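Local atomic coordinates of glycoside hydrolase family protein (PDB entry 6Q2F), a protein that probably hydrolyses alpha-L-rhamnosidic bonds, releasing terminal L-rhamnose from rhamnose-bearing glycosides. Residues Asn63-Lys68 / Gln97-Arg102; Gly70-Leu75 / Phe114-His119. All coordinates share one frame; numbering follows the deposited sequence.

Interaction 1 (Asn63-Lys68 / Gln97-Arg102); sequences NGNITK and QIVDHR
Asn63 lays its OD1 over one face of the Arg102 guanidinium, the two planes 30° apart, while Gln97 CB covers the opposite face. OD1 is 3.1 Å from Arg102 NH1 but poorly aimed for a hydrogen bond and instead accepts one from Thr95 N. The true bond runs from NH1 to the backbone O of Asn63, 3.0 Å and 157° at the hydrogen, in the plane of both groups. Thr95 O takes NH1 as well, so an arginine, with several N-H groups on one flat end, suits a place where two backbone carbonyls converge. Gly64 lets the chains close up: a beta carbon there would clash with Arg102 CB, and its positive phi is easy for glycine. Asn65 uses both ends of its amide. Its OD1 accepts a nearly straight bond from Ile98 N (3.1 Å), which comes from above the amide plane, and its ND2 donates to Pro96 O and Met62 O. Val99 fills in beside it, CG2 lying 3.6 Å from Asn65 OD1. One water joins Ile66 O to His101 O. Held together here by side-chain to backbone bonds, the two segments are the beta-alpha loops after the first two strands of a (beta/alpha)8 barrel.

Interaction 2 (Gly70-Leu75 / Phe114-His119); sequences GIRKDL and FRFAAH
Apolar packing forms the middle of this helix pair. The short axes run nearly side by side in the same direction, 26° apart and 9.8 Å at closest approach, with Ile71 and Ala117 at the nearest backbone positions. Ile71 turns CG2 anti to its backbone N, which brings that methyl against Ala117 CB at 3.9 Å and against Phe116 CD2 at 4.0 Å. A branched residue fits here because CG2 can serve the partner helix while the side chain also reaches Trp59 and Trp61 of strand 56-62. Ala117, with a single methyl, keeps the helix surface low enough for Ile71 to settle on it. One turn on, Leu75 sets CD2 3.9 Å from Ala117 O.

The second kind of contact joins a charged group to a ring. Phe116, its CG anti to the backbone N (chi1 -176°), extends toward the other helix and puts CZ over the centre of the Arg72 guanidinium, 3.6 Å from the guanidinium CZ. The planes are 63° apart, so the two groups are not stacked; the CZ end of the ring points at the flat of the guanidinium. Arg72 CB lies at the ring's edge, 3.9 Å from Phe116 CE2, and a bend at chi3 folds the arginine around the ring. A salt bridge from Arg72 NH2 to Glu120, on the same helix as Phe116, probably offsets its charge and helps hold the guanidinium over CZ. An alanine in place of Phe116 would remove the ring that meets Arg72 and Ile71, and would probably loosen the outer part of the helix interface.

Neighbouring, roughly parallel helices lying against a strand of the sheet, here 56-62, are characteristic of the outer layer of a (beta/alpha)8 barrel.

From the N terminus, the chain leaves strand 56-62 through 63-68, runs down helix 68-81 with 70-75, returns along strand 85-91 to 97-102, and enters helix 108-124 with 114-119. Interaction 1 closes a loop over 28 intervening residues and interaction 2 one over 38. Their segments alternate, so the two closures cross rather than nest. Interaction 1 ties together the two loops past the strand ends, and interaction 2 the helices those loops lead into, so the first two beta-alpha units of the barrel are joined twice. The contacts also meet directly: Ile66 CG2 packs 4.1 Å from Ile71 CD1, and Lys68 O lies against Phe116 CE2.

Interaction 1 (Asn63-Lys68 / Gln97-Arg102)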
ATOM      1  N   ASN A  63       6.826   7.820  22.366  1.00 33.30           N
ATOM      2  CA  ASN A  63       6.211   8.643  23.413  1.00 27.74           C
ATOM      3  C   ASN A  63       7.261   9.298  24.314  1.00 26.37           C
ATOM      4  O   ASN A  63       7.160   9.269  25.539  1.00 27.92           O
ATOM      5  CB  ASN A  63       5.234   7.785  24.232  1.00 30.84           C
ATOM      6  CG  ASN A  63       4.279   8.604  25.090  1.00 40.54           C
ATOM      7  OD1 ASN A  63       3.573   8.042  25.926  1.00 37.63           O
ATOM      8  ND2 ASN A  63       4.230   9.923  24.871  1.00 41.35           N
ATOM      9  N   GLY A  64       8.278   9.899  23.705  1.00 32.17           N
ATOM     10  CA  GLY A  64       9.288  10.586  24.485  1.00 29.95           C
ATOM     11  C   GLY A  64      10.317   9.688  25.162  1.00 32.38           C
ATOM     12  O   GLY A  64      11.224  10.209  25.830  1.00 28.31           O
ATOM     13  N   ASN A  65      10.214   8.363  25.027  1.00 32.10           N
ATOM     14  CA  ASN A  65      11.197   7.445  25.612  1.00 32.59           C
ATOM     15  C   ASN A  65      12.464   7.455  24.758  1.00 34.40           C
ATOM     16  O   ASN A  65      12.667   6.614  23.878  1.00 28.37           O
ATOM     17  CB  ASN A  65      10.610   6.045  25.713  1.00 27.66           C
ATOM     18  CG  ASN A  65       9.662   5.903  26.890  1.00 32.69           C
ATOM     19  OD1 ASN A  65      10.068   6.054  28.027  1.00 35.40           O
ATOM     20  ND2 ASN A  65       8.399   5.605  26.614  1.00 32.50           N
ATOM     21  N   ILE A  66      13.346   8.415  25.042  1.00 30.72           N
ATOM     22  CA  ILE A  66      14.468   8.747  24.165  1.00 26.93           C
ATOM     23  C   ILE A  66      15.659   9.138  25.019  1.00 31.65           C
ATOM     24  O   ILE A  66      15.527   9.963  25.923  1.00 30.35           O
ATOM     25  CB  ILE A  66      14.134   9.933  23.235  1.00 29.94           C
ATOM     26  CG1 ILE A  66      12.840   9.697  22.449  1.00 27.97           C
ATOM     27  CG2 ILE A  66      15.301  10.242  22.316  1.00 28.36           C
ATOM     28  CD1 ILE A  66      12.087  11.021  22.149  1.00 27.27           C
ATOM     29  N   THR A  67      16.832   8.578  24.720  1.00 26.32           N
ATOM     30  CA  THR A  67      18.072   9.096  25.288  1.00 32.19           C
ATOM     31  C   THR A  67      19.150   9.079  24.212  1.00 35.11           C
ATOM     32  O   THR A  67      19.130   8.242  23.303  1.00 35.73           O
ATOM     33  CB  THR A  67      18.590   8.305  26.503  1.00 34.76           C
ATOM     34  OG1 THR A  67      18.973   6.990  26.101  1.00 30.77           O
ATOM     35  CG2 THR A  67      17.555   8.216  27.634  1.00 25.70           C
ATOM     36  N   LYS A  68      20.111  10.001  24.339  1.00 24.02           N
ATOM     37  CA  LYS A  68      21.268   9.975  23.452  1.00 26.41           C
ATOM     38  C   LYS A  68      22.083   8.703  23.644  1.00 29.41           C
ATOM     39  O   LYS A  68      22.603   8.139  22.677  1.00 30.22           O
ATOM     40  CB  LYS A  68      22.125  11.211  23.685  1.00 26.39           C
ATOM     41  CG  LYS A  68      21.581  12.444  22.939  1.00 30.39           C
ATOM     42  CD  LYS A  68      21.872  13.712  23.709  1.00 44.67           C
ATOM     43  CE  LYS A  68      23.047  14.428  23.101  1.00 42.77           C
ATOM     44  NZ  LYS A  68      23.481  15.544  23.957  1.00 29.69           N
ATOM     45  N   GLN A  97       6.493   5.119  30.748  1.00 35.26           N
ATOM     46  CA  GLN A  97       7.731   5.875  30.864  1.00 42.94           C
ATOM     47  C   GLN A  97       8.778   4.980  31.513  1.00 36.41           C
ATOM     48  O   GLN A  97       8.631   4.569  32.662  1.00 40.95           O
ATOM     49  CB  GLN A  97       7.515   7.142  31.684  1.00 38.24           C
ATOM     50  CG  GLN A  97       8.715   8.067  31.664  1.00 41.36           C
ATOM     51  CD  GLN A  97       8.546   9.249  32.592  1.00 48.23           C
ATOM     52  OE1 GLN A  97       7.445   9.776  32.749  1.00 46.37           O
ATOM     53  NE2 GLN A  97       9.644   9.668  33.224  1.00 45.57           N
ATOM     54  N   ILE A  98       9.825   4.660  30.761  1.00 33.56           N
ATOM     55  CA  ILE A  98      10.948   3.889  31.270  1.00 39.77           C
ATOM     56  C   ILE A  98      12.223   4.696  31.256  1.00 38.85           C
ATOM     57  O   ILE A  98      13.287   4.176  31.601  1.00 42.65           O
ATOM     58  CB  ILE A  98      11.121   2.580  30.486  1.00 34.16           C
ATOM     59  CG1 ILE A  98      11.508   2.891  29.042  1.00 36.99           C
ATOM     60  CG2 ILE A  98       9.812   1.823  30.481  1.00 34.69           C
ATOM     61  CD1 ILE A  98      12.113   1.692  28.310  1.00 34.60           C
ATOM     62  N   VAL A  99      12.149   5.953  30.864  1.00 34.61           N
ATOM     63  CA  VAL A  99      13.253   6.867  31.005  1.00 34.78           C
ATOM     64  C   VAL A  99      12.990   7.774  32.197  1.00 37.02           C
ATOM     65  O   VAL A  99      11.857   7.950  32.659  1.00 37.01           O
ATOM     66  CB  VAL A  99      13.465   7.701  29.732  1.00 31.62           C
ATOM     67  CG1 VAL A  99      13.769   6.787  28.568  1.00 29.22           C
ATOM     68  CG2 VAL A  99      12.231   8.564  29.465  1.00 26.98           C
ATOM     69  N   ASP A 100      14.067   8.378  32.686  1.00 39.03           N
ATOM     70  CA  ASP A 100      13.980   9.320  33.789  1.00 36.96           C
ATOM     71  C   ASP A 100      13.048  10.488  33.462  1.00 36.00           C
ATOM     72  O   ASP A 100      12.279  10.936  34.321  1.00 41.85           O
ATOM     73  CB  ASP A 100      15.389   9.799  34.122  1.00 49.30           C
ATOM     74  CG  ASP A 100      15.411  10.746  35.273  1.00 56.41           C
ATOM     75  OD1 ASP A 100      15.235  11.954  35.023  1.00 61.16           O
ATOM     76  OD2 ASP A 100      15.607  10.281  36.415  1.00 71.16           O
ATOM     77  N   HIS A 101      13.083  10.978  32.223  1.00 38.13           N
ATOM     78  CA  HIS A 101      12.166  12.034  31.806  1.00 39.98           C
ATOM     79  C   HIS A 101      11.912  11.961  30.303  1.00 43.35           C
ATOM     80  O   HIS A 101      12.853  11.855  29.504  1.00 37.07           O
ATOM     81  CB  HIS A 101      12.706  13.416  32.180  1.00 35.16           C
ATOM     82  CG  HIS A 101      14.095  13.671  31.687  1.00 46.39           C
ATOM     83  ND1 HIS A 101      15.215  13.191  32.333  1.00 47.76           N
ATOM     84  CD2 HIS A 101      14.547  14.365  30.614  1.00 45.50           C
ATOM     85  CE1 HIS A 101      16.298  13.571  31.677  1.00 50.31           C
ATOM     86  NE2 HIS A 101      15.921  14.284  30.629  1.00 47.78           N
ATOM     87  N   ARG A 102      10.639  12.052  29.927  1.00 42.15           N
ATOM     88  CA  ARG A 102      10.266  12.002  28.524  1.00 38.09           C
ATOM     89  C   ARG A 102      10.794  13.226  27.791  1.00 37.86           C
ATOM     90  O   ARG A 102      10.792  14.341  28.322  1.00 36.25           O
ATOM     91  CB  ARG A 102       8.744  11.919  28.377  1.00 36.97           C
ATOM     92  CG  ARG A 102       8.101  10.652  28.963  1.00 33.51           C
ATOM     93  CD  ARG A 102       6.630  10.603  28.549  1.00 36.99           C
ATOM     94  NE  ARG A 102       5.795   9.711  29.364  1.00 38.30           N
ATOM     95  CZ  ARG A 102       5.478   8.461  29.039  1.00 34.83           C
ATOM     96  NH1 ARG A 102       5.935   7.906  27.916  1.00 30.72           N
ATOM     97  NH2 ARG A 102       4.694   7.762  29.841  1.00 31.22           N
TER
HETATM   98  O   HOH W   1      15.317  11.158  28.160  1.00 35.65           O

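Interaction 2 (Gly70-Leu75 / Phe114-His119)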
ATOM      1  N   GLY A  70      21.033   5.756  24.340  1.00 27.10           N
ATOM      2  CA  GLY A  70      20.392   4.691  23.603  1.00 23.81           C
ATOM      3  C   GLY A  70      20.490   4.864  22.097  1.00 28.37           C
ATOM      4  O   GLY A  70      20.588   3.875  21.364  1.00 28.79           O
ATOM      5  N   ILE A  71      20.456   6.109  21.619  1.00 26.41           N
ATOM      6  CA  ILE A  71      20.542   6.376  20.189  1.00 26.88           C
ATOM      7  C   ILE A  71      21.863   5.856  19.638  1.00 27.97           C
ATOM      8  O   ILE A  71      21.913   5.218  18.575  1.00 25.65           O
ATOM      9  CB  ILE A  71      20.379   7.880  19.925  1.00 23.30           C
ATOM     10  CG1 ILE A  71      18.931   8.318  20.188  1.00 28.30           C
ATOM     11  CG2 ILE A  71      20.812   8.226  18.495  1.00 21.24           C
ATOM     12  CD1 ILE A  71      18.734   9.837  20.174  1.00 26.54           C
ATOM     13  N   ARG A  72      22.956   6.124  20.354  1.00 25.20           N
ATOM     14  CA  ARG A  72      24.258   5.640  19.928  1.00 31.31           C
ATOM     15  C   ARG A  72      24.302   4.120  19.901  1.00 30.59           C
ATOM     16  O   ARG A  72      24.786   3.532  18.925  1.00 25.47           O
ATOM     17  CB  ARG A  72      25.343   6.195  20.844  1.00 28.91           C
ATOM     18  CG  ARG A  72      26.676   5.441  20.769  1.00 29.45           C
ATOM     19  CD  ARG A  72      27.793   6.342  21.332  1.00 36.42           C
ATOM     20  NE  ARG A  72      28.105   7.419  20.390  1.00 31.68           N
ATOM     21  CZ  ARG A  72      28.765   8.529  20.694  1.00 31.45           C
ATOM     22  NH1 ARG A  72      29.174   8.756  21.938  1.00 27.86           N
ATOM     23  NH2 ARG A  72      29.007   9.418  19.748  1.00 30.58           N
ATOM     24  N   LYS A  73      23.814   3.465  20.970  1.00 24.15           N
ATOM     25  CA  LYS A  73      23.833   2.006  21.007  1.00 29.60           C
ATOM     26  C   LYS A  73      22.920   1.409  19.938  1.00 29.29           C
ATOM     27  O   LYS A  73      23.244   0.370  19.353  1.00 32.38           O
ATOM     28  CB  LYS A  73      23.446   1.506  22.394  1.00 27.60           C
ATOM     29  CG  LYS A  73      24.458   1.869  23.478  1.00 29.88           C
ATOM     30  CD  LYS A  73      23.826   1.796  24.870  1.00 25.90           C
ATOM     31  CE  LYS A  73      24.871   1.956  25.963  1.00 25.85           C
ATOM     32  NZ  LYS A  73      24.230   1.890  27.326  1.00 30.17           N
ATOM     33  N   ASP A  74      21.766   2.040  19.681  1.00 21.77           N
ATOM     34  CA  ASP A  74      20.942   1.630  18.541  1.00 26.16           C
ATOM     35  C   ASP A  74      21.733   1.683  17.245  1.00 28.57           C
ATOM     36  O   ASP A  74      21.752   0.713  16.472  1.00 32.92           O
ATOM     37  CB  ASP A  74      19.718   2.528  18.403  1.00 25.08           C
ATOM     38  CG  ASP A  74      18.646   2.238  19.430  1.00 28.03           C
ATOM     39  OD1 ASP A  74      18.811   1.301  20.238  1.00 30.14           O
ATOM     40  OD2 ASP A  74      17.622   2.954  19.402  1.00 33.47           O
ATOM     41  N   LEU A  75      22.364   2.827  16.963  1.00 29.75           N
ATOM     42  CA  LEU A  75      22.979   2.982  15.650  1.00 28.33           C
ATOM     43  C   LEU A  75      24.265   2.172  15.548  1.00 30.79           C
ATOM     44  O   LEU A  75      24.610   1.700  14.460  1.00 30.04           O
ATOM     45  CB  LEU A  75      23.217   4.460  15.349  1.00 22.67           C
ATOM     46  CG  LEU A  75      22.043   5.188  14.674  1.00 26.29           C
ATOM     47  CD1 LEU A  75      20.777   5.143  15.523  1.00 22.87           C
ATOM     48  CD2 LEU A  75      22.418   6.626  14.333  1.00 25.90           C
ATOM     49  N   PHE A 114      17.809  14.617  18.617  1.00 25.85           N
ATOM     50  CA  PHE A 114      17.715  14.367  17.184  1.00 26.12           C
ATOM     51  C   PHE A 114      18.984  14.807  16.470  1.00 27.57           C
ATOM     52  O   PHE A 114      19.461  14.114  15.560  1.00 26.59           O
ATOM     53  CB  PHE A 114      16.497  15.059  16.554  1.00 21.87           C
ATOM     54  CG  PHE A 114      16.329  14.696  15.107  1.00 28.84           C
ATOM     55  CD1 PHE A 114      15.640  13.547  14.757  1.00 31.23           C
ATOM     56  CD2 PHE A 114      16.927  15.447  14.105  1.00 29.98           C
ATOM     57  CE1 PHE A 114      15.518  13.166  13.423  1.00 30.64           C
ATOM     58  CE2 PHE A 114      16.801  15.075  12.764  1.00 27.55           C
ATOM     59  CZ  PHE A 114      16.097  13.931  12.428  1.00 25.45           C
ATOM     60  N   ARG A 115      19.522  15.965  16.847  1.00 28.05           N
ATOM     61  CA  ARG A 115      20.798  16.404  16.295  1.00 26.44           C
ATOM     62  C   ARG A 115      21.869  15.344  16.500  1.00 28.23           C
ATOM     63  O   ARG A 115      22.666  15.063  15.601  1.00 25.17           O
ATOM     64  CB  ARG A 115      21.231  17.725  16.942  1.00 23.24           C
ATOM     65  CG  ARG A 115      22.628  18.168  16.521  1.00 32.86           C
ATOM     66  CD  ARG A 115      22.952  19.579  16.987  1.00 32.20           C
ATOM     67  NE  ARG A 115      21.998  20.544  16.457  1.00 44.71           N
ATOM     68  CZ  ARG A 115      22.138  21.864  16.534  1.00 43.06           C
ATOM     69  NH1 ARG A 115      23.206  22.391  17.116  1.00 38.64           N
ATOM     70  NH2 ARG A 115      21.209  22.654  16.019  1.00 34.86           N
ATOM     71  N   PHE A 116      21.906  14.759  17.692  1.00 24.20           N
ATOM     72  CA  PHE A 116      22.849  13.688  17.967  1.00 22.90           C
ATOM     73  C   PHE A 116      22.607  12.494  17.061  1.00 26.28           C
ATOM     74  O   PHE A 116      23.557  11.911  16.538  1.00 27.71           O
ATOM     75  CB  PHE A 116      22.732  13.268  19.422  1.00 26.49           C
ATOM     76  CG  PHE A 116      23.726  12.225  19.817  1.00 34.19           C
ATOM     77  CD1 PHE A 116      25.052  12.572  20.024  1.00 26.00           C
ATOM     78  CD2 PHE A 116      23.342  10.904  19.984  1.00 31.96           C
ATOM     79  CE1 PHE A 116      25.987  11.611  20.414  1.00 27.30           C
ATOM     80  CE2 PHE A 116      24.271   9.934  20.366  1.00 27.76           C
ATOM     81  CZ  PHE A 116      25.595  10.293  20.572  1.00 27.07           C
ATOM     82  N   ALA A 117      21.343  12.107  16.875  1.00 25.80           N
ATOM     83  CA  ALA A 117      21.028  11.032  15.941  1.00 22.52           C
ATOM     84  C   ALA A 117      21.544  11.351  14.554  1.00 31.74           C
ATOM     85  O   ALA A 117      22.089  10.480  13.867  1.00 28.65           O
ATOM     86  CB  ALA A 117      19.515  10.787  15.877  1.00 19.74           C
ATOM     87  N   ALA A 118      21.388  12.599  14.119  1.00 28.92           N
ATOM     88  CA  ALA A 118      21.814  12.937  12.769  1.00 27.65           C
ATOM     89  C   ALA A 118      23.331  12.860  12.653  1.00 28.29           C
ATOM     90  O   ALA A 118      23.863  12.393  11.641  1.00 27.33           O
ATOM     91  CB  ALA A 118      21.299  14.330  12.388  1.00 26.07           C
ATOM     92  N   HIS A 119      24.046  13.304  13.695  1.00 28.48           N
ATOM     93  CA  HIS A 119      25.503  13.258  13.648  1.00 31.46           C
ATOM     94  C   HIS A 119      26.007  11.827  13.734  1.00 32.71           C
ATOM     95  O   HIS A 119      27.031  11.488  13.131  1.00 31.54           O
ATOM     96  CB  HIS A 119      26.099  14.110  14.768  1.00 25.91           C
ATOM     97  CG  HIS A 119      26.216  15.560  14.410  1.00 31.38           C
ATOM     98  ND1 HIS A 119      27.175  16.037  13.540  1.00 33.00           N
ATOM     99  CD2 HIS A 119      25.471  16.634  14.774  1.00 28.01           C
ATOM    100  CE1 HIS A 119      27.026  17.342  13.397  1.00 30.23           C
ATOM    101  NE2 HIS A 119      26.012  17.733  14.149  1.00 30.91           N
TER